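Long-range contact in uncharacterized protein GSU0716 (Geobacter sulfurreducens PCA, PDB 3BIJ), which is uncharacterized but belongs to the caspase-like C14 peptidase family and probably acts as a cysteine-type endopeptidase: residues P2-V14 with G44-T56. Numbering follows the deposited sequence.
Sequences PKGIALALGLNAV and GFAVTTLMTKAAT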
loop_
_atom_site.group_PDB
_atom_site.type_symbol
_atom_site.label_atom_id
_atom_site.label_comp_id
_atom_site.label_asym_id
_atom_site.label_seq_id
_atom_site.Cartn_x
_atom_site.Cartn_y
_atom_site.Cartn_z
ATOM N N PRO A 2 -27.184 -26.767 39.874
ATOM C CA PRO A 2 -27.009 -25.658 38.893
ATOM C C PRO A 2 -27.348 -26.098 37.469
ATOM O O PRO A 2 -26.821 -27.090 36.989
ATOM C CB PRO A 2 -25.557 -25.220 38.996
ATOM C CG PRO A 2 -25.273 -25.523 40.458
ATOM C CD PRO A 2 -26.007 -26.847 40.756
ATOM N N LYS A 3 -28.227 -25.373 36.791
ATOM C CA LYS A 3 -28.580 -25.742 35.418
ATOM C C LYS A 3 -28.162 -24.637 34.447
ATOM O O LYS A 3 -27.478 -23.690 34.843
ATOM C CB LYS A 3 -30.085 -26.018 35.316
ATOM C CG LYS A 3 -30.948 -24.945 35.957
ATOM C CD LYS A 3 -32.384 -25.395 36.083
ATOM C CE LYS A 3 -33.216 -24.353 36.809
ATOM N NZ LYS A 3 -32.836 -24.263 38.246
ATOM N N GLY A 4 -28.568 -24.734 33.185
ATOM C CA GLY A 4 -28.164 -23.702 32.245
ATOM C C GLY A 4 -29.034 -23.534 31.016
ATOM O O GLY A 4 -29.487 -24.516 30.428
ATOM N N ILE A 5 -29.266 -22.279 30.635
ATOM C CA ILE A 5 -30.069 -21.955 29.462
ATOM C C ILE A 5 -29.244 -21.066 28.543
ATOM O O ILE A 5 -28.698 -20.051 28.968
ATOM C CB ILE A 5 -31.366 -21.193 29.829
ATOM C CG1 ILE A 5 -32.295 -22.094 30.632
ATOM C CG2 ILE A 5 -32.040 -20.678 28.558
ATOM C CD1 ILE A 5 -33.535 -21.401 31.133
ATOM N N ALA A 6 -29.172 -21.451 27.280
ATOM C CA ALA A 6 -28.418 -20.700 26.303
ATOM C C ALA A 6 -29.324 -20.215 25.171
ATOM O O ALA A 6 -30.284 -20.896 24.789
ATOM C CB ALA A 6 -27.292 -21.571 25.746
ATOM N N LEU A 7 -29.000 -19.036 24.644
ATOM C CA LEU A 7 -29.729 -18.421 23.536
ATOM C C LEU A 7 -28.707 -18.009 22.466
ATOM O O LEU A 7 -27.970 -17.041 22.647
ATOM C CB LEU A 7 -30.477 -17.171 24.006
ATOM C CG LEU A 7 -31.832 -16.846 23.373
ATOM C CD1 LEU A 7 -32.136 -15.364 23.587
ATOM C CD2 LEU A 7 -31.843 -17.174 21.906
ATOM N N ALA A 8 -28.659 -18.748 21.363
ATOM C CA ALA A 8 -27.727 -18.452 20.287
ATOM C C ALA A 8 -28.481 -17.690 19.210
ATOM O O ALA A 8 -29.458 -18.192 18.653
ATOM C CB ALA A 8 -27.146 -19.752 19.716
ATOM N N LEU A 9 -28.028 -16.473 18.930
ATOM C CA LEU A 9 -28.655 -15.631 17.928
ATOM C C LEU A 9 -27.709 -15.430 16.766
ATOM O O LEU A 9 -26.526 -15.154 16.957
ATOM C CB LEU A 9 -28.997 -14.268 18.516
ATOM C CG LEU A 9 -29.886 -14.233 19.765
ATOM C CD1 LEU A 9 -30.047 -12.791 20.234
ATOM C CD2 LEU A 9 -31.243 -14.842 19.447
ATOM N N GLY A 10 -28.240 -15.560 15.558
ATOM C CA GLY A 10 -27.436 -15.375 14.364
ATOM C C GLY A 10 -28.290 -14.771 13.263
ATOM O O GLY A 10 -29.328 -15.327 12.893
ATOM N N LEU A 11 -27.869 -13.622 12.742
ATOM C CA LEU A 11 -28.626 -12.970 11.683
ATOM C C LEU A 11 -27.748 -12.574 10.524
ATOM O O LEU A 11 -27.029 -11.583 10.604
ATOM C CB LEU A 11 -29.311 -11.712 12.204
ATOM C CG LEU A 11 -30.227 -11.908 13.402
ATOM C CD1 LEU A 11 -29.459 -11.654 14.681
ATOM C CD2 LEU A 11 -31.397 -10.956 13.280
ATOM N N ASN A 12 -27.778 -13.333 9.440
ATOM C CA ASN A 12 -26.953 -12.919 8.323
ATOM C C ASN A 12 -27.814 -12.230 7.265
ATOM O O ASN A 12 -27.520 -12.259 6.071
ATOM C CB ASN A 12 -26.162 -14.092 7.754
ATOM C CG ASN A 12 -26.972 -15.320 7.647
ATOM O OD1 ASN A 12 -28.147 -15.260 7.290
ATOM N ND2 ASN A 12 -26.364 -16.460 7.945
ATOM N N ALA A 13 -28.886 -11.605 7.750
ATOM C CA ALA A 13 -29.810 -10.830 6.935
ATOM C C ALA A 13 -30.858 -10.235 7.859
ATOM O O ALA A 13 -31.094 -10.753 8.954
ATOM C CB ALA A 13 -30.478 -11.701 5.879
ATOM N N VAL A 14 -31.447 -9.121 7.441
ATOM C CA VAL A 14 -32.500 -8.468 8.211
ATOM C C VAL A 14 -33.605 -8.041 7.248
ATOM O O VAL A 14 -33.441 -8.117 6.031
ATOM C CB VAL A 14 -31.991 -7.234 8.983
ATOM C CG1 VAL A 14 -30.914 -7.664 9.960
ATOM C CG2 VAL A 14 -31.479 -6.165 8.034
ATOM N N GLY A 44 -24.197 -29.049 28.494
ATOM C CA GLY A 44 -25.338 -29.261 29.373
ATOM C C GLY A 44 -26.302 -28.098 29.427
ATOM O O GLY A 44 -26.996 -27.900 30.422
ATOM N N PHE A 45 -26.347 -27.334 28.340
ATOM C CA PHE A 45 -27.218 -26.172 28.224
ATOM C C PHE A 45 -28.520 -26.510 27.499
ATOM O O PHE A 45 -28.535 -27.334 26.588
ATOM C CB PHE A 45 -26.489 -25.068 27.445
ATOM C CG PHE A 45 -25.737 -24.094 28.311
ATOM C CD1 PHE A 45 -26.421 -23.115 29.030
ATOM C CD2 PHE A 45 -24.338 -24.155 28.411
ATOM C CE1 PHE A 45 -25.735 -22.214 29.839
ATOM C CE2 PHE A 45 -23.640 -23.260 29.216
ATOM C CZ PHE A 45 -24.340 -22.283 29.935
ATOM N N ALA A 46 -29.617 -25.895 27.920
ATOM C CA ALA A 46 -30.885 -26.083 27.232
ATOM C C ALA A 46 -30.821 -24.959 26.199
ATOM O O ALA A 46 -31.203 -23.824 26.490
ATOM C CB ALA A 46 -32.056 -25.857 28.187
ATOM N N VAL A 47 -30.327 -25.270 25.007
ATOM C CA VAL A 47 -30.166 -24.267 23.963
ATOM C C VAL A 47 -31.365 -24.009 23.056
ATOM O O VAL A 47 -32.128 -24.918 22.725
ATOM C CB VAL A 47 -28.936 -24.608 23.079
ATOM C CG1 VAL A 47 -29.091 -25.990 22.501
ATOM C CG2 VAL A 47 -28.784 -23.579 21.963
ATOM N N THR A 48 -31.509 -22.744 22.666
ATOM C CA THR A 48 -32.571 -22.265 21.782
ATOM C C THR A 48 -31.856 -21.421 20.731
ATOM O O THR A 48 -31.192 -20.443 21.073
ATOM C CB THR A 48 -33.551 -21.343 22.534
ATOM O OG1 THR A 48 -34.090 -22.040 23.661
ATOM C CG2 THR A 48 -34.683 -20.896 21.626
ATOM N N THR A 49 -31.985 -21.791 19.466
ATOM C CA THR A 49 -31.333 -21.068 18.381
ATOM C C THR A 49 -32.325 -20.237 17.550
ATOM O O THR A 49 -33.395 -20.720 17.169
ATOM C CB THR A 49 -30.618 -22.063 17.429
ATOM O OG1 THR A 49 -29.853 -22.990 18.202
ATOM C CG2 THR A 49 -29.692 -21.335 16.474
ATOM N N LEU A 50 -31.964 -18.989 17.270
ATOM C CA LEU A 50 -32.800 -18.113 16.461
ATOM C C LEU A 50 -31.974 -17.612 15.286
ATOM O O LEU A 50 -30.987 -16.898 15.474
ATOM C CB LEU A 50 -33.317 -16.939 17.293
ATOM C CG LEU A 50 -34.307 -17.350 18.393
ATOM C CD1 LEU A 50 -34.770 -16.136 19.171
ATOM C CD2 LEU A 50 -35.516 -18.058 17.762
HETATM N N MSE A 51 -32.379 -17.997 14.075
HETATM C CA MSE A 51 -31.661 -17.611 12.863
HETATM C C MSE A 51 -32.402 -16.515 12.122
HETATM O O MSE A 51 -33.598 -16.620 11.898
HETATM C CB MSE A 51 -31.501 -18.813 11.930
HETATM C CG MSE A 51 -31.097 -20.109 12.613
HETATM SE SE MSE A 51 -29.201 -20.264 12.998
HETATM C CE MSE A 51 -29.013 -18.905 14.249
ATOM N N THR A 52 -31.670 -15.475 11.733
ATOM C CA THR A 52 -32.213 -14.323 11.019
ATOM C C THR A 52 -33.723 -14.088 11.198
ATOM O O THR A 52 -34.147 -13.497 12.194
ATOM C CB THR A 52 -31.878 -14.405 9.524
ATOM O OG1 THR A 52 -32.605 -15.477 8.934
ATOM C CG2 THR A 52 -30.398 -14.662 9.332
ATOM N N LYS A 53 -34.538 -14.548 10.249
ATOM C CA LYS A 53 -35.990 -14.348 10.325
ATOM C C LYS A 53 -36.575 -14.663 11.682
ATOM O O LYS A 53 -37.544 -14.044 12.105
ATOM C CB LYS A 53 -36.703 -15.200 9.283
ATOM C CG LYS A 53 -36.632 -14.645 7.884
ATOM C CD LYS A 53 -37.676 -15.299 7.000
ATOM C CE LYS A 53 -37.793 -14.575 5.662
ATOM N NZ LYS A 53 -38.921 -15.135 4.853
ATOM N N ALA A 54 -35.977 -15.635 12.355
ATOM C CA ALA A 54 -36.435 -16.054 13.664
ATOM C C ALA A 54 -35.950 -15.116 14.775
ATOM O O ALA A 54 -36.561 -15.052 15.844
ATOM C CB ALA A 54 -35.968 -17.489 13.935
ATOM N N ALA A 55 -34.857 -14.395 14.538
ATOM C CA ALA A 55 -34.321 -13.494 15.561
ATOM C C ALA A 55 -34.991 -12.130 15.543
ATOM O O ALA A 55 -34.380 -11.137 15.161
ATOM C CB ALA A 55 -32.813 -13.337 15.381
ATOM N N THR A 56 -36.243 -12.081 15.978
ATOM C CA THR A 56 -36.978 -10.825 15.996
ATOM C C THR A 56 -36.976 -10.181 17.373
ATOM O O THR A 56 -36.604 -10.814 18.355
ATOM C CB THR A 56 -38.429 -11.038 15.605
ATOM O OG1 THR A 56 -39.108 -11.708 16.674
ATOM C CG2 THR A 56 -38.514 -11.880 14.350
#
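Leu9 and Leu50, paired in register on one face, both hold CG anti to the carbonyl carbon (chi1 -56° and -67°), which lays the two side chains side by side, pointing the same way, with Leu9 CD2 3.7 Å from Leu50 CB. They belong to neighbouring parallel strands, 4-10 and 46-51, of a beta-alpha-beta unit in the caspase-like sheet, whose crossover helix is 29-42. Ile5, Leu7 and Leu9 pack against helix 57-70, where branched aliphatic chains suit a greasy layer. On the opposite face strand 4-10 offers Ala6, Ala8 and Gly10, small enough for the Phe45 ring and the bent Met51 chain to lie close: Ala6 CB lies 3.7 Å from Phe45 CD1, while the ring's edge meets Ile5 N. Gly4 suits this end, since a side chain there would collide with that ring. Seven backbone hydrogen bonds join the strands. Beyond them, Leu11 CD2 reaches Ala55 CB at 3.5 Å, at the centre of an inverse gamma turn. A serine in place of Leu11 would probably leave Ala55 CB without the methyls and CG that rest on it and open a gap beside the turn. Further along the ladder than Gly4, Leu50 N donates to Ala8 O at 3.0 Å, nearly along the C=O axis.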